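Local coordinates for protein triphenylmethane reductase (Citrobacter sp., PDB 2JL1) that probably reduces triphenylmethane dyes with NADPH as hydride donor, binding the dinucleotide on a Rossmann-type parallel sheet of the NmrA-like family, at residues I3-A8 with K69-S74; I29-R34 with V47-G52; A183-E188 with Q268-S273. All coordinates share one frame; numbering follows the deposited sequence.

Interaction 1: residues I3-A8 with K69-S74. With NAP (NADP nicotinamide-adenine-dinucleotide phosphate), chain B.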
loop_
_atom_site.group_PDB
_atom_site.type_symbol
_atom_site.label_atom_id
_atom_site.label_comp_id
_atom_site.label_asym_id
_atom_site.label_seq_id
_atom_site.Cartn_x
_atom_site.Cartn_y
_atom_site.Cartn_z
ATOM N N ILE A 3 -8.171 19.575 -15.661
ATOM C CA ILE A 3 -8.521 18.827 -14.457
ATOM C C ILE A 3 -9.362 17.636 -14.928
ATOM O O ILE A 3 -10.361 17.815 -15.616
ATOM C CB ILE A 3 -9.310 19.699 -13.464
ATOM C CG1 ILE A 3 -8.485 20.929 -13.054
ATOM C CG2 ILE A 3 -9.750 18.857 -12.239
ATOM C CD1 ILE A 3 -9.289 22.037 -12.368
ATOM N N ALA A 4 -8.910 16.429 -14.607
ATOM C CA ALA A 4 -9.593 15.210 -14.991
ATOM C C ALA A 4 -10.132 14.545 -13.740
ATOM O O ALA A 4 -9.489 14.589 -12.681
ATOM C CB ALA A 4 -8.654 14.278 -15.703
ATOM N N VAL A 5 -11.307 13.944 -13.868
ATOM C CA VAL A 5 -12.005 13.320 -12.737
ATOM C C VAL A 5 -12.355 11.923 -13.173
ATOM O O VAL A 5 -13.124 11.745 -14.130
ATOM C CB VAL A 5 -13.299 14.094 -12.393
ATOM C CG1 VAL A 5 -14.055 13.474 -11.198
ATOM C CG2 VAL A 5 -13.005 15.575 -12.122
ATOM N N THR A 6 -11.790 10.925 -12.502
ATOM C CA THR A 6 -12.207 9.533 -12.725
ATOM C C THR A 6 -13.510 9.272 -11.959
ATOM O O THR A 6 -13.899 10.090 -11.149
ATOM C CB THR A 6 -11.098 8.517 -12.361
ATOM O OG1 THR A 6 -11.055 8.322 -10.935
ATOM C CG2 THR A 6 -9.741 9.021 -12.865
ATOM N N GLY A 7 -14.183 8.146 -12.196
ATOM C CA GLY A 7 -15.509 7.926 -11.577
ATOM C C GLY A 7 -16.552 9.026 -11.862
ATOM O O GLY A 7 -17.512 9.233 -11.085
ATOM N N ALA A 8 -16.385 9.704 -12.997
ATOM C CA ALA A 8 -17.161 10.926 -13.300
ATOM C C ALA A 8 -18.681 10.767 -13.429
ATOM O O ALA A 8 -19.403 11.744 -13.229
ATOM C CB ALA A 8 -16.599 11.647 -14.515
ATOM N N LYS A 69 -3.849 18.058 -13.739
ATOM C CA LYS A 69 -4.313 17.620 -12.417
ATOM C C LYS A 69 -5.324 16.478 -12.508
ATOM O O LYS A 69 -6.334 16.599 -13.201
ATOM C CB LYS A 69 -4.971 18.783 -11.679
ATOM C CG LYS A 69 -4.056 19.920 -11.322
ATOM C CD LYS A 69 -4.873 21.149 -10.952
ATOM C CE LYS A 69 -4.067 22.127 -10.129
ATOM N NZ LYS A 69 -4.723 23.465 -10.162
ATOM N N LEU A 70 -5.081 15.399 -11.759
ATOM C CA LEU A 70 -5.967 14.226 -11.784
ATOM C C LEU A 70 -6.658 14.017 -10.451
ATOM O O LEU A 70 -5.993 13.907 -9.412
ATOM C CB LEU A 70 -5.189 12.948 -12.156
ATOM C CG LEU A 70 -5.996 11.636 -12.150
ATOM C CD1 LEU A 70 -7.083 11.625 -13.231
ATOM C CD2 LEU A 70 -5.106 10.387 -12.231
ATOM N N LEU A 71 -7.990 13.961 -10.468
ATOM C CA LEU A 71 -8.713 13.497 -9.269
ATOM C C LEU A 71 -9.042 12.020 -9.470
ATOM O O LEU A 71 -9.898 11.657 -10.286
ATOM C CB LEU A 71 -9.957 14.331 -8.971
ATOM C CG LEU A 71 -10.760 13.816 -7.747
ATOM C CD1 LEU A 71 -9.958 13.973 -6.421
ATOM C CD2 LEU A 71 -12.106 14.488 -7.644
ATOM N N PHE A 72 -8.327 11.185 -8.719
ATOM C CA PHE A 72 -8.455 9.753 -8.758
ATOM C C PHE A 72 -9.508 9.423 -7.679
ATOM O O PHE A 72 -9.235 9.518 -6.491
ATOM C CB PHE A 72 -7.070 9.163 -8.451
ATOM C CG PHE A 72 -7.042 7.664 -8.257
ATOM C CD1 PHE A 72 -8.162 6.873 -8.532
ATOM C CD2 PHE A 72 -5.877 7.046 -7.811
ATOM C CE1 PHE A 72 -8.136 5.492 -8.330
ATOM C CE2 PHE A 72 -5.839 5.660 -7.635
ATOM C CZ PHE A 72 -6.999 4.895 -7.881
ATOM N N ILE A 73 -10.731 9.110 -8.104
ATOM C CA ILE A 73 -11.790 8.721 -7.171
ATOM C C ILE A 73 -11.726 7.211 -7.079
ATOM O O ILE A 73 -11.685 6.545 -8.104
ATOM C CB ILE A 73 -13.189 9.209 -7.648
ATOM C CG1 ILE A 73 -13.253 10.751 -7.631
ATOM C CG2 ILE A 73 -14.334 8.517 -6.824
ATOM C CD1 ILE A 73 -14.590 11.327 -8.103
ATOM N N SER A 74 -11.722 6.659 -5.856
ATOM C CA SER A 74 -11.519 5.223 -5.674
ATOM C C SER A 74 -12.616 4.395 -6.341
ATOM O O SER A 74 -13.734 4.866 -6.507
ATOM C CB SER A 74 -11.389 4.858 -4.178
ATOM O OG SER A 74 -12.423 5.458 -3.401
HETATM P PA NAP B . -20.516 5.330 -7.119
HETATM O O1A NAP B . -20.901 3.914 -6.862
HETATM O O2A NAP B . -21.639 6.242 -7.424
HETATM O O5B NAP B . -19.425 5.433 -8.277
HETATM C C5B NAP B . -18.371 4.513 -8.460
HETATM C C4B NAP B . -17.729 4.931 -9.774
HETATM O O4B NAP B . -16.640 4.078 -10.101
HETATM C C3B NAP B . -18.769 4.816 -10.889
HETATM O O3B NAP B . -18.736 5.974 -11.683
HETATM C C2B NAP B . -18.297 3.646 -11.705
HETATM O O2B NAP B . -18.524 3.862 -13.062
HETATM C C1B NAP B . -16.805 3.684 -11.449
HETATM N N9A NAP B . -16.211 2.384 -11.788
HETATM C C8A NAP B . -16.585 1.142 -11.354
HETATM N N7A NAP B . -15.762 0.236 -11.933
HETATM C C5A NAP B . -14.896 0.888 -12.743
HETATM C C6A NAP B . -13.861 0.452 -13.570
HETATM N N6A NAP B . -13.568 -0.841 -13.681
HETATM N N1A NAP B . -13.138 1.382 -14.282
HETATM C C2A NAP B . -13.440 2.723 -14.188
HETATM N N3A NAP B . -14.456 3.152 -13.365
HETATM C C4A NAP B . -15.174 2.241 -12.660
HETATM O O3 NAP B . -19.717 5.844 -5.800
HETATM P PN NAP B . -19.751 7.266 -5.045
HETATM O O1N NAP B . -19.576 8.301 -6.076
HETATM O O2N NAP B . -20.936 7.307 -4.144
HETATM O O5D NAP B . -18.357 7.213 -4.176
HETATM C C5D NAP B . -17.103 7.238 -4.844
HETATM C C4D NAP B . -16.079 6.235 -4.301
HETATM O O4D NAP B . -15.954 6.405 -2.899
HETATM C C3D NAP B . -16.503 4.779 -4.510
HETATM O O3D NAP B . -16.027 4.195 -5.696
HETATM C C2D NAP B . -15.973 4.052 -3.288
HETATM O O2D NAP B . -14.665 3.542 -3.438
HETATM C C1D NAP B . -15.909 5.147 -2.245
HETATM N N1N NAP B . -17.016 4.943 -1.297
HETATM C C2N NAP B . -16.979 5.663 -0.146
HETATM C C3N NAP B . -17.949 5.491 0.800
HETATM C C7N NAP B . -17.907 6.251 2.056
HETATM O O7N NAP B . -19.029 6.102 2.922
HETATM N N7N NAP B . -16.811 6.979 2.302
HETATM C C4N NAP B . -19.044 4.641 0.540
HETATM C C5N NAP B . -19.119 3.992 -0.667
HETATM C C6N NAP B . -18.058 4.106 -1.572
HETATM P P2B NAP B . -19.840 3.298 -13.808
HETATM O O1X NAP B . -20.845 4.432 -13.864
HETATM O O2X NAP B . -20.458 2.117 -13.077
HETATM O O3X NAP B . -19.369 2.889 -15.188
#
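Thr-6 and Ile-73 meet where the two parallel strands begin to part. The hydroxyl OG1 of Thr-6 lies between its own backbone N and carbonyl carbon (chi1 79°), which lets it accept the N-H of Ile-73 at 3.0 Å from OG1 to N. OG1 is also hydrogen-bonded to Tyr-54, a residue of the NADP site. On the other branch, CG2 of Thr-6 reaches Leu-70 CD1 at 3.7 Å, the two side chains crossing at about a right angle. Behind this point the backbones are zipped by nearly straight bonds: Ala-4 N to Lys-69 O at 2.9 Å, Leu-71 N to Ala-4 O at 2.7 Å and Thr-6 N to Leu-71 O at 3.0 Å. Val-5 and Leu-71 run side by side, while Val-5 CG1 also presses on Ile-73 CD1 at 3.8 Å, and helix 11-20 packs on this face. The opposite end is looser. Lys-69 starts alongside Ile-3, with CD 4.2 Å from Ile-3 CG1, but its extended chain then leads away into a partly exposed setting, where NZ binds Leu-186 O. At the carboxyl end, Ile-73 CG2 lies 3.6 Å from C5D of NADP, and the carbonyl of Ser-74 accepts a bond from the ribose O3D. A side-chain oxygen thus carries on the hydrogen bonding where the strands diverge, at the carboxyl ends that face the dinucleotide, as in Rossmann folds.

Interaction 2: residues I29-R34 with V47-G52; sequences IIAIVR and VEVRHG. With NAP (NADP nicotinamide-adenine-dinucleotide phosphate), chain B.
Ile-30 lays its CD1 methyl over the centre of one face of the Arg-50 guanidinium, 4.0 Å from CZ, while its CG2 touches the Arg-50 methylene CD at 3.7 Å. The arginine is extended from CG to NE along the sheet face it shares with Ile-30 and Glu-48. This brings NE within 2.9 Å of Glu-48 OE1 in a salt bridge that lies in the guanidinium plane but meets the carboxylate from above its own plane, 54° out. NH1 has further partners in the carbonyls of Ala-63 and Ala-65, so the guanidinium is fixed both by its bonds and by the isoleucine. On the other sheet face the side chains of Val-33 and Val-49 cross at about a right angle, CG2 against CG1, and Val-47 CG1 packs on Ile-29 and Ala-31. Backbone hydrogen bonds join the parallel strands; after a weak first one from Glu-48 N to Ile-29 O they run from Ala-31 N to Glu-48 O at 2.7 Å as far as Gly-52 N to Val-33 O at 2.8 Å. Just past the last of these, Arg-34 bends at chi3 (58°) and turns to NADP: NE and NH2 hydrogen-bond to O3X (3.2 Å) and O2X (2.9 Å), and CZ lies 3.3 Å from the adenine N7A, over one guanidinium face. Two N-H groups thus grip the adenosine-ribose phosphate, which NAD lacks, consistent with a preference for NADP(H).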
loop_
_atom_site.group_PDB
_atom_site.type_symbol
_atom_site.label_atom_id
_atom_site.label_comp_id
_atom_site.label_asym_id
_atom_site.label_seq_id
_atom_site.Cartn_x
_atom_site.Cartn_y
_atom_site.Cartn_z
ATOM N N ILE A 29 -12.295 20.896 -17.874
ATOM C CA ILE A 29 -12.617 19.701 -17.106
ATOM C C ILE A 29 -12.667 18.503 -18.053
ATOM O O ILE A 29 -13.201 18.618 -19.148
ATOM C CB ILE A 29 -13.981 19.867 -16.384
ATOM C CG1 ILE A 29 -13.972 21.140 -15.526
ATOM C CG2 ILE A 29 -14.330 18.618 -15.563
ATOM C CD1 ILE A 29 -15.346 21.649 -15.127
ATOM N N ILE A 30 -12.117 17.362 -17.623
ATOM C CA ILE A 30 -12.184 16.105 -18.374
ATOM C C ILE A 30 -12.826 15.009 -17.523
ATOM O O ILE A 30 -12.315 14.653 -16.452
ATOM C CB ILE A 30 -10.792 15.604 -18.825
ATOM C CG1 ILE A 30 -10.067 16.646 -19.687
ATOM C CG2 ILE A 30 -10.920 14.297 -19.601
ATOM C CD1 ILE A 30 -8.584 16.394 -19.818
ATOM N N ALA A 31 -13.951 14.494 -17.991
ATOM C CA ALA A 31 -14.607 13.392 -17.330
ATOM C C ALA A 31 -13.993 12.114 -17.863
ATOM O O ALA A 31 -14.000 11.870 -19.074
ATOM C CB ALA A 31 -16.095 13.421 -17.590
ATOM N N ILE A 32 -13.423 11.320 -16.958
ATOM C CA ILE A 32 -12.897 10.020 -17.316
ATOM C C ILE A 32 -13.867 8.993 -16.753
ATOM O O ILE A 32 -14.192 8.998 -15.557
ATOM C CB ILE A 32 -11.438 9.817 -16.837
ATOM C CG1 ILE A 32 -10.517 10.801 -17.562
ATOM C CG2 ILE A 32 -10.970 8.398 -17.134
ATOM C CD1 ILE A 32 -9.183 11.041 -16.890
ATOM N N VAL A 33 -14.347 8.131 -17.638
ATOM C CA VAL A 33 -15.484 7.234 -17.371
ATOM C C VAL A 33 -15.264 5.834 -17.973
ATOM O O VAL A 33 -14.530 5.679 -18.939
ATOM C CB VAL A 33 -16.822 7.828 -17.968
ATOM C CG1 VAL A 33 -17.216 9.100 -17.266
ATOM C CG2 VAL A 33 -16.702 8.090 -19.457
ATOM N N ARG A 34 -15.902 4.822 -17.399
ATOM C CA ARG A 34 -15.880 3.468 -17.968
ATOM C C ARG A 34 -16.928 3.304 -19.092
ATOM O O ARG A 34 -16.666 2.679 -20.132
ATOM C CB ARG A 34 -16.090 2.436 -16.844
ATOM C CG ARG A 34 -16.242 0.995 -17.326
ATOM C CD ARG A 34 -16.329 0.023 -16.154
ATOM N NE ARG A 34 -17.437 0.304 -15.244
ATOM C CZ ARG A 34 -17.902 -0.567 -14.349
ATOM N NH1 ARG A 34 -17.355 -1.777 -14.262
ATOM N NH2 ARG A 34 -18.916 -0.236 -13.547
ATOM N N VAL A 47 -18.171 19.459 -21.134
ATOM C CA VAL A 47 -17.093 18.723 -20.482
ATOM C C VAL A 47 -16.628 17.609 -21.414
ATOM O O VAL A 47 -17.440 16.828 -21.912
ATOM C CB VAL A 47 -17.534 18.142 -19.107
ATOM C CG1 VAL A 47 -16.404 17.302 -18.466
ATOM C CG2 VAL A 47 -17.963 19.258 -18.159
ATOM N N GLU A 48 -15.318 17.555 -21.656
ATOM C CA GLU A 48 -14.722 16.507 -22.485
ATOM C C GLU A 48 -14.796 15.163 -21.770
ATOM O O GLU A 48 -14.447 15.056 -20.595
ATOM C CB GLU A 48 -13.260 16.842 -22.820
ATOM C CG GLU A 48 -12.613 15.874 -23.836
ATOM C CD GLU A 48 -11.103 16.032 -23.944
ATOM O OE1 GLU A 48 -10.424 15.079 -24.388
ATOM O OE2 GLU A 48 -10.585 17.110 -23.580
ATOM N N VAL A 49 -15.241 14.142 -22.491
ATOM C CA VAL A 49 -15.388 12.778 -21.947
ATOM C C VAL A 49 -14.281 11.905 -22.538
ATOM O O VAL A 49 -14.035 11.947 -23.739
ATOM C CB VAL A 49 -16.782 12.170 -22.323
ATOM C CG1 VAL A 49 -16.825 10.663 -22.084
ATOM C CG2 VAL A 49 -17.925 12.876 -21.588
ATOM N N ARG A 50 -13.610 11.120 -21.703
ATOM C CA ARG A 50 -12.645 10.126 -22.197
ATOM C C ARG A 50 -12.941 8.799 -21.548
ATOM O O ARG A 50 -13.406 8.761 -20.423
ATOM C CB ARG A 50 -11.211 10.523 -21.863
ATOM C CG ARG A 50 -10.730 11.750 -22.569
ATOM C CD ARG A 50 -9.353 12.129 -22.087
ATOM N NE ARG A 50 -8.867 13.324 -22.764
ATOM C CZ ARG A 50 -7.625 13.810 -22.668
ATOM N NH1 ARG A 50 -6.716 13.209 -21.897
ATOM N NH2 ARG A 50 -7.288 14.915 -23.343
ATOM N N HIS A 51 -12.682 7.719 -22.275
ATOM C CA HIS A 51 -12.868 6.374 -21.759
ATOM C C HIS A 51 -11.646 5.983 -20.938
ATOM O O HIS A 51 -10.529 6.045 -21.414
ATOM C CB HIS A 51 -13.045 5.390 -22.907
ATOM C CG HIS A 51 -13.222 3.970 -22.469
ATOM N ND1 HIS A 51 -12.373 2.961 -22.870
ATOM C CD2 HIS A 51 -14.155 3.384 -21.677
ATOM C CE1 HIS A 51 -12.772 1.817 -22.343
ATOM N NE2 HIS A 51 -13.850 2.044 -21.615
ATOM N N GLY A 52 -11.871 5.568 -19.706
ATOM C CA GLY A 52 -10.779 5.115 -18.857
ATOM C C GLY A 52 -11.362 4.051 -17.966
ATOM O O GLY A 52 -12.234 4.338 -17.150
HETATM P PA NAP B . -20.516 5.330 -7.119
HETATM O O1A NAP B . -20.901 3.914 -6.862
HETATM O O2A NAP B . -21.639 6.242 -7.424
HETATM O O5B NAP B . -19.425 5.433 -8.277
HETATM C C5B NAP B . -18.371 4.513 -8.460
HETATM C C4B NAP B . -17.729 4.931 -9.774
HETATM O O4B NAP B . -16.640 4.078 -10.101
HETATM C C3B NAP B . -18.769 4.816 -10.889
HETATM O O3B NAP B . -18.736 5.974 -11.683
HETATM C C2B NAP B . -18.297 3.646 -11.705
HETATM O O2B NAP B . -18.524 3.862 -13.062
HETATM C C1B NAP B . -16.805 3.684 -11.449
HETATM N N9A NAP B . -16.211 2.384 -11.788
HETATM C C8A NAP B . -16.585 1.142 -11.354
HETATM N N7A NAP B . -15.762 0.236 -11.933
HETATM C C5A NAP B . -14.896 0.888 -12.743
HETATM C C6A NAP B . -13.861 0.452 -13.570
HETATM N N6A NAP B . -13.568 -0.841 -13.681
HETATM N N1A NAP B . -13.138 1.382 -14.282
HETATM C C2A NAP B . -13.440 2.723 -14.188
HETATM N N3A NAP B . -14.456 3.152 -13.365
HETATM C C4A NAP B . -15.174 2.241 -12.660
HETATM O O3 NAP B . -19.717 5.844 -5.800
HETATM P PN NAP B . -19.751 7.266 -5.045
HETATM O O1N NAP B . -19.576 8.301 -6.076
HETATM O O2N NAP B . -20.936 7.307 -4.144
HETATM O O5D NAP B . -18.357 7.213 -4.176
HETATM C C5D NAP B . -17.103 7.238 -4.844
HETATM C C4D NAP B . -16.079 6.235 -4.301
HETATM O O4D NAP B . -15.954 6.405 -2.899
HETATM C C3D NAP B . -16.503 4.779 -4.510
HETATM O O3D NAP B . -16.027 4.195 -5.696
HETATM C C2D NAP B . -15.973 4.052 -3.288
HETATM O O2D NAP B . -14.665 3.542 -3.438
HETATM C C1D NAP B . -15.909 5.147 -2.245
HETATM N N1N NAP B . -17.016 4.943 -1.297
HETATM C C2N NAP B . -16.979 5.663 -0.146
HETATM C C3N NAP B . -17.949 5.491 0.800
HETATM C C7N NAP B . -17.907 6.251 2.056
HETATM O O7N NAP B . -19.029 6.102 2.922
HETATM N N7N NAP B . -16.811 6.979 2.302
HETATM C C4N NAP B . -19.044 4.641 0.540
HETATM C C5N NAP B . -19.119 3.992 -0.667
HETATM C C6N NAP B . -18.058 4.106 -1.572
HETATM P P2B NAP B . -19.840 3.298 -13.808
HETATM O O1X NAP B . -20.845 4.432 -13.864
HETATM O O2X NAP B . -20.458 2.117 -13.077
HETATM O O3X NAP B . -19.369 2.889 -15.188
#

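Interaction 3: residues A183-E188 with Q268-S273; sequences ATVLTE and QKLIGS
The carboxylate of Glu-188 is the one flat group that touches across this contact, and it does so obliquely: the Leu-270 methyl CD1 stands off the carboxylate plane, 4.0 Å from OE1, beside that oxygen rather than over the centre of the group. OE1 is also hydrogen-bonded to His-191 and receives a weak bond from a water, which donates a stronger one, 2.6 Å from its oxygen, to Leu-270 O. The water thus links the end of helix 266-271, weakly, to Glu-188, two residues past helix 175-186, with no direct hydrogen bond between the segments.

The apolar centre is the Leu-270 side chain. Its CD1 comes 3.5 Å from Thr-184 CG2, tighter than a usual carbon contact, as the two side chains slide past each other in opposite directions. The same methyl lies 3.8 Å from Val-185 CG2, with Val-185 crossing at about a right angle. Leu-270 takes up this position with chi1 at -132°, well off a staggered torsion, so some strain is possible. In the threonine, with OG1 beside the backbone N (chi1 -61°), CG2 falls anti to that N and faces the leucine, while OG1 is bonded to Leu-180 O within the helix.

Both helices stop here: Thr-187 OG1 donates to Ala-183 O at 2.7 Å, and Gly-272 leaves helical geometry with positive phi. The pairing is a small helix-end to helix-end contact, joining helix 175-186, whose first residue Arg-175 binds NADP, to the short helix 266-271 near the carboxyl end of this NmrA-like fold.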
loop_
_atom_site.group_PDB
_atom_site.type_symbol
_atom_site.label_atom_id
_atom_site.label_comp_id
_atom_site.label_asym_id
_atom_site.label_seq_id
_atom_site.Cartn_x
_atom_site.Cartn_y
_atom_site.Cartn_z
ATOM N N ALA A 183 -13.220 19.757 -5.283
ATOM C CA ALA A 183 -13.229 20.857 -6.259
ATOM C C ALA A 183 -12.440 22.082 -5.785
ATOM O O ALA A 183 -11.698 22.708 -6.573
ATOM C CB ALA A 183 -14.669 21.237 -6.648
ATOM N N THR A 184 -12.569 22.423 -4.506
ATOM C CA THR A 184 -11.811 23.552 -3.931
ATOM C C THR A 184 -10.298 23.296 -4.029
ATOM O O THR A 184 -9.546 24.124 -4.516
ATOM C CB THR A 184 -12.229 23.761 -2.462
ATOM O OG1 THR A 184 -13.624 24.072 -2.431
ATOM C CG2 THR A 184 -11.448 24.881 -1.794
ATOM N N VAL A 185 -9.884 22.117 -3.579
ATOM C CA VAL A 185 -8.507 21.679 -3.613
ATOM C C VAL A 185 -7.895 21.698 -5.026
ATOM O O VAL A 185 -6.760 22.161 -5.205
ATOM C CB VAL A 185 -8.398 20.280 -2.943
ATOM C CG1 VAL A 185 -7.132 19.562 -3.336
ATOM C CG2 VAL A 185 -8.487 20.421 -1.413
ATOM N N LEU A 186 -8.641 21.201 -6.011
ATOM C CA LEU A 186 -8.211 21.165 -7.429
ATOM C C LEU A 186 -7.983 22.535 -8.089
ATOM O O LEU A 186 -7.231 22.644 -9.077
ATOM C CB LEU A 186 -9.199 20.341 -8.268
ATOM C CG LEU A 186 -9.276 18.830 -7.947
ATOM C CD1 LEU A 186 -10.530 18.192 -8.550
ATOM C CD2 LEU A 186 -8.004 18.081 -8.391
ATOM N N THR A 187 -8.612 23.571 -7.535
ATOM C CA THR A 187 -8.677 24.893 -8.182
ATOM C C THR A 187 -8.020 26.013 -7.374
ATOM O O THR A 187 -8.321 27.186 -7.598
ATOM C CB THR A 187 -10.141 25.311 -8.431
ATOM O OG1 THR A 187 -10.868 25.255 -7.191
ATOM C CG2 THR A 187 -10.800 24.402 -9.455
ATOM N N GLU A 188 -7.141 25.658 -6.440
ATOM C CA GLU A 188 -6.339 26.648 -5.718
ATOM C C GLU A 188 -4.996 26.059 -5.299
ATOM O O GLU A 188 -4.858 24.837 -5.166
ATOM C CB GLU A 188 -7.079 27.182 -4.484
ATOM C CG GLU A 188 -7.392 26.117 -3.469
ATOM C CD GLU A 188 -8.253 26.600 -2.321
ATOM O OE1 GLU A 188 -8.108 26.035 -1.224
ATOM O OE2 GLU A 188 -9.084 27.522 -2.499
ATOM N N GLN A 268 -14.021 21.691 7.513
ATOM C CA GLN A 268 -14.571 23.006 7.800
ATOM C C GLN A 268 -13.620 24.150 7.399
ATOM O O GLN A 268 -14.065 25.183 6.898
ATOM C CB GLN A 268 -14.954 23.084 9.271
ATOM C CG GLN A 268 -15.635 24.374 9.658
ATOM C CD GLN A 268 -15.314 24.723 11.068
ATOM O OE1 GLN A 268 -14.234 25.243 11.357
ATOM N NE2 GLN A 268 -16.221 24.408 11.975
ATOM N N LYS A 269 -12.320 23.971 7.625
ATOM C CA LYS A 269 -11.326 24.967 7.202
ATOM C C LYS A 269 -11.252 25.143 5.684
ATOM O O LYS A 269 -11.090 26.254 5.193
ATOM C CB LYS A 269 -9.951 24.647 7.793
ATOM C CG LYS A 269 -9.924 24.913 9.287
ATOM C CD LYS A 269 -8.596 24.571 9.937
ATOM C CE LYS A 269 -8.527 25.306 11.266
ATOM N NZ LYS A 269 -7.792 24.519 12.290
ATOM N N LEU A 270 -11.407 24.053 4.953
ATOM C CA LEU A 270 -11.354 24.057 3.493
ATOM C C LEU A 270 -12.595 24.662 2.819
ATOM O O LEU A 270 -12.474 25.414 1.826
ATOM C CB LEU A 270 -11.180 22.619 3.006
ATOM C CG LEU A 270 -10.140 22.173 1.966
ATOM C CD1 LEU A 270 -9.934 23.165 0.841
ATOM C CD2 LEU A 270 -8.823 21.883 2.641
ATOM N N ILE A 271 -13.782 24.321 3.323
ATOM C CA ILE A 271 -15.036 24.685 2.648
ATOM C C ILE A 271 -15.974 25.645 3.415
ATOM O O ILE A 271 -17.006 26.044 2.872
ATOM C CB ILE A 271 -15.832 23.430 2.167
ATOM C CG1 ILE A 271 -16.436 22.666 3.356
ATOM C CG2 ILE A 271 -14.949 22.530 1.278
ATOM C CD1 ILE A 271 -17.528 21.689 2.960
ATOM N N GLY A 272 -15.593 26.036 4.636
ATOM C CA GLY A 272 -16.458 26.845 5.515
ATOM C C GLY A 272 -17.476 25.999 6.266
ATOM O O GLY A 272 -17.265 24.809 6.459
ATOM N N SER A 273 -18.587 26.609 6.687
ATOM C CA SER A 273 -19.615 25.949 7.508
ATOM C C SER A 273 -20.130 24.663 6.886
ATOM O O SER A 273 -20.333 24.604 5.672
ATOM C CB SER A 273 -20.817 26.872 7.734
ATOM O OG SER A 273 -20.474 27.973 8.546
HETATM O O HOH W 1 -10.298 26.707 1.237
#

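Interactions 1 and 2 belong to one seven-stranded parallel sheet, with centres 9 Å apart. Strands 3-5 and 29-33 are neighbours in it, so the order 48-51, 29-33, 3-5, 69-72 runs through both contacts, and the 29-34/47-52 pair falls, along the chain, between the two halves of the first. Both reach NADP, at its nicotinamide-side ribose and the phosphate on its adenosine ribose respectively. Interaction 3 follows later in sequence, 16 Å from interaction 1 and 23 Å from interaction 2 between centres. It touches only interaction 1, where Leu-186 packs on Ile-3 and Leu-71. Helix 175-186 thus connects the cofactor-binding sheet to the short helix 266-271 near the carboxyl end.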